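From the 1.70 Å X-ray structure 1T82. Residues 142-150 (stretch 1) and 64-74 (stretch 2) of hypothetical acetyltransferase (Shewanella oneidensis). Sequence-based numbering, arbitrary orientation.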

# COMPACT_ATOMS: atom_id res chain seq x y z
N CYS B 142 1.03 6.10 -14.72
CA CYS B 142 1.81 6.64 -13.60
C CYS B 142 2.32 5.61 -12.60
O CYS B 142 3.22 5.91 -11.81
CB CYS B 142 0.98 7.70 -12.87
SG CYS B 142 0.65 9.19 -13.83
N ALA B 143 1.74 4.41 -12.60
CA ALA B 143 2.18 3.36 -11.70
C ALA B 143 1.81 1.98 -12.22
O ALA B 143 0.77 1.81 -12.87
CB ALA B 143 1.60 3.58 -10.29
N GLN B 144 2.67 1.00 -11.93
CA GLN B 144 2.50 -0.38 -12.37
C GLN B 144 2.51 -1.32 -11.16
O GLN B 144 3.37 -1.20 -10.28
CB GLN B 144 3.64 -0.76 -13.32
CG GLN B 144 3.45 -2.07 -14.05
CD GLN B 144 2.26 -2.04 -15.00
OE1 GLN B 144 2.24 -1.27 -15.97
NE2 GLN B 144 1.26 -2.87 -14.73
N PHE B 145 1.58 -2.27 -11.16
CA PHE B 145 1.43 -3.20 -10.05
C PHE B 145 1.27 -4.64 -10.51
O PHE B 145 0.55 -4.93 -11.47
CB PHE B 145 0.21 -2.76 -9.23
CG PHE B 145 -0.18 -3.69 -8.10
CD1 PHE B 145 -0.97 -4.80 -8.34
CD2 PHE B 145 0.18 -3.39 -6.79
CE1 PHE B 145 -1.42 -5.61 -7.29
CE2 PHE B 145 -0.26 -4.18 -5.73
CZ PHE B 145 -1.06 -5.29 -5.98
N ASP B 146 1.97 -5.55 -9.83
CA ASP B 146 1.89 -6.97 -10.13
C ASP B 146 1.63 -7.65 -8.80
O ASP B 146 2.41 -7.53 -7.87
CB ASP B 146 3.19 -7.45 -10.76
CG ASP B 146 3.31 -7.03 -12.21
OD1 ASP B 146 2.51 -7.53 -13.03
OD2 ASP B 146 4.19 -6.21 -12.54
N GLY B 147 0.51 -8.35 -8.71
CA GLY B 147 0.18 -9.02 -7.47
C GLY B 147 -0.24 -10.46 -7.62
O GLY B 147 -0.89 -10.84 -8.59
N LEU B 148 0.17 -11.28 -6.67
CA LEU B 148 -0.20 -12.68 -6.67
C LEU B 148 -1.24 -12.85 -5.57
O LEU B 148 -0.93 -12.66 -4.40
CB LEU B 148 1.01 -13.57 -6.38
CG LEU B 148 0.71 -15.06 -6.23
CD1 LEU B 148 0.10 -15.59 -7.52
CD2 LEU B 148 1.98 -15.82 -5.89
N TYR B 149 -2.47 -13.17 -5.95
CA TYR B 149 -3.53 -13.35 -4.97
C TYR B 149 -3.80 -14.84 -4.78
O TYR B 149 -3.70 -15.61 -5.73
CB TYR B 149 -4.82 -12.65 -5.40
CG TYR B 149 -4.72 -11.14 -5.47
CD1 TYR B 149 -4.11 -10.52 -6.56
CD2 TYR B 149 -5.20 -10.34 -4.44
CE1 TYR B 149 -3.98 -9.13 -6.61
CE2 TYR B 149 -5.08 -8.96 -4.48
CZ TYR B 149 -4.46 -8.36 -5.57
OH TYR B 149 -4.31 -6.99 -5.61
N VAL B 150 -4.14 -15.22 -3.56
CA VAL B 150 -4.44 -16.62 -3.27
C VAL B 150 -5.83 -16.68 -2.65
O VAL B 150 -6.11 -15.99 -1.68
CB VAL B 150 -3.42 -17.21 -2.28
CG1 VAL B 150 -3.79 -18.65 -1.95
CG2 VAL B 150 -2.02 -17.14 -2.87
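Stretch 2 (64-74) SIYTIMTLTGW

A hydrogen bond between the two stretches runs from a strand side chain to the helix backbone. Tyr-149 OH donates to Thr-70 O at 2.9 Å. That carbonyl is already in use, since it also accepts the helical bond from Trp-74 N at 2.9 Å from Thr-70 O. The tyrosine therefore adds a second donor to a carbonyl without breaking the helix.

Stretch 2 is helical throughout, and stretch 1 is a strand throughout; both elements extend beyond the residues given here. The helix lies across the strand with the two N-to-C directions 47° apart, a signed crossing angle of -47°. The axes approach to 9.4 Å. The two stretches run in the same general sense, so the register ascends on both sides. Ala-143 lies nearest Ile-65, with CA atoms 7.9 Å apart. Phe-145 lies nearest Met-69, with CA atoms 6.9 Å apart. Tyr-149 lies nearest Trp-74, with CA atoms 7.4 Å apart.

The strand alternates. Ala-143, Phe-145 and Tyr-149 point toward the helix, while Gln-144 points away. Gly-147 falls in the same alternation but has no side chain. A CB there would come within 2.7 Å of Phe-145 CE1.

At the start of the contact, Ala-143 CB packs on Ile-65 CG2 at 3.9 Å and on Met-69 SE at 3.9 Å. Met-69 is selenomethionine and points toward the strand. Its CE reaches the strand backbone, 3.3 Å from Ala-143 O, and also lies 3.6 Å from Phe-145 CB.

Phe-145 has the largest area covered by the other stretch. Its chi1 is t, and its ring reaches toward the helix, with Phe-145 CZ 3.9 Å from Thr-70 CA. Met-69 O and Thr-70 N lie over one face of that ring. Its edge is turned toward the face of Tyr-66 in an offset edge-to-face pair, with centroids 5.7 Å apart and planes at 63°. The closest atoms are Phe-145 CE2 and Tyr-66 CE1, at 3.6 Å. Tyr-66 leaves the helix sideways, but its end comes nearer the strand.

Tyr-149, with chi1 m, closes the contact. Gly-73 makes room for its hydroxyl: Tyr-149 OH is 3.5 Å from Gly-73 CA, and a CB on that glycine would stand 2.4 Å from the same oxygen, a clash. Gly-73 O lies over one face of the tyrosine ring. Tyr-149 CE2 also touches Trp-74 CB at 4.0 Å, although the end of the tryptophan leads away. Together the stretches bury 429 Å², summed over both sides.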

# COMPACT_ATOMS: atom_id res chain seq x y z
N SER B 64 -1.38 5.38 -0.76
CA SER B 64 -2.73 5.37 -1.30
C SER B 64 -2.71 4.76 -2.69
O SER B 64 -3.60 3.99 -3.04
CB SER B 64 -3.30 6.80 -1.36
OG SER B 64 -3.47 7.32 -0.05
N ILE B 65 -1.69 5.10 -3.48
CA ILE B 65 -1.56 4.54 -4.82
C ILE B 65 -1.55 3.02 -4.71
O ILE B 65 -2.31 2.33 -5.38
CB ILE B 65 -0.25 5.04 -5.49
CG1 ILE B 65 -0.36 6.53 -5.79
CG2 ILE B 65 0.01 4.25 -6.78
CD1 ILE B 65 0.90 7.13 -6.40
N TYR B 66 -0.69 2.49 -3.85
CA TYR B 66 -0.59 1.04 -3.66
C TYR B 66 -1.91 0.45 -3.18
O TYR B 66 -2.38 -0.57 -3.70
CB TYR B 66 0.48 0.70 -2.62
CG TYR B 66 0.56 -0.78 -2.31
CD1 TYR B 66 1.39 -1.63 -3.05
CD2 TYR B 66 -0.21 -1.34 -1.28
CE1 TYR B 66 1.45 -3.00 -2.76
CE2 TYR B 66 -0.16 -2.70 -0.99
CZ TYR B 66 0.68 -3.52 -1.73
OH TYR B 66 0.76 -4.86 -1.44
N THR B 67 -2.51 1.08 -2.18
CA THR B 67 -3.76 0.57 -1.64
C THR B 67 -4.88 0.49 -2.66
O THR B 67 -5.57 -0.52 -2.73
CB THR B 67 -4.22 1.40 -0.43
OG1 THR B 67 -3.24 1.30 0.61
CG2 THR B 67 -5.56 0.87 0.08
N ILE B 68 -5.06 1.53 -3.46
CA ILE B 68 -6.13 1.48 -4.45
C ILE B 68 -5.84 0.39 -5.48
O ILE B 68 -6.76 -0.29 -5.94
CB ILE B 68 -6.35 2.86 -5.15
CG1 ILE B 68 -7.50 2.75 -6.16
CG2 ILE B 68 -5.09 3.32 -5.84
CD1 ILE B 68 -7.98 4.11 -6.66
N MSE B 69 -4.58 0.20 -5.84
CA MSE B 69 -4.24 -0.82 -6.82
C MSE B 69 -4.46 -2.22 -6.24
O MSE B 69 -4.99 -3.08 -6.92
CB MSE B 69 -2.79 -0.65 -7.29
CG MSE B 69 -2.60 0.66 -8.03
SE MSE B 69 -0.81 1.03 -8.64
CE MSE B 69 -0.95 0.38 -10.46
N THR B 70 -4.07 -2.44 -4.99
CA THR B 70 -4.28 -3.75 -4.42
C THR B 70 -5.77 -4.05 -4.23
O THR B 70 -6.19 -5.19 -4.41
CB THR B 70 -3.54 -3.93 -3.08
OG1 THR B 70 -3.62 -5.31 -2.69
CG2 THR B 70 -4.14 -3.06 -2.00
N LEU B 71 -6.58 -3.04 -3.90
CA LEU B 71 -8.01 -3.27 -3.74
C LEU B 71 -8.66 -3.54 -5.10
O LEU B 71 -9.64 -4.27 -5.20
CB LEU B 71 -8.70 -2.09 -3.06
CG LEU B 71 -8.55 -2.02 -1.54
CD1 LEU B 71 -9.03 -0.66 -1.05
CD2 LEU B 71 -9.35 -3.14 -0.87
N THR B 72 -8.11 -2.94 -6.16
CA THR B 72 -8.64 -3.16 -7.49
C THR B 72 -8.39 -4.61 -7.91
O THR B 72 -9.28 -5.26 -8.46
CB THR B 72 -8.02 -2.17 -8.51
OG1 THR B 72 -8.44 -0.84 -8.18
CG2 THR B 72 -8.47 -2.49 -9.93
N GLY B 73 -7.19 -5.11 -7.63
CA GLY B 73 -6.87 -6.48 -7.96
C GLY B 73 -7.75 -7.41 -7.14
O GLY B 73 -8.36 -8.34 -7.68
N TRP B 74 -7.81 -7.16 -5.84
CA TRP B 74 -8.63 -7.96 -4.93
C TRP B 74 -10.08 -7.95 -5.44
O TRP B 74 -10.73 -8.99 -5.51
CB TRP B 74 -8.57 -7.35 -3.52
CG TRP B 74 -9.26 -8.17 -2.46
CD1 TRP B 74 -8.69 -9.10 -1.64
CD2 TRP B 74 -10.65 -8.13 -2.11
NE1 TRP B 74 -9.64 -9.64 -0.80
CE2 TRP B 74 -10.85 -9.06 -1.07
CE3 TRP B 74 -11.75 -7.40 -2.59
CZ2 TRP B 74 -12.11 -9.28 -0.49
CZ3 TRP B 74 -12.99 -7.61 -2.01
CH2 TRP B 74 -13.16 -8.54 -0.97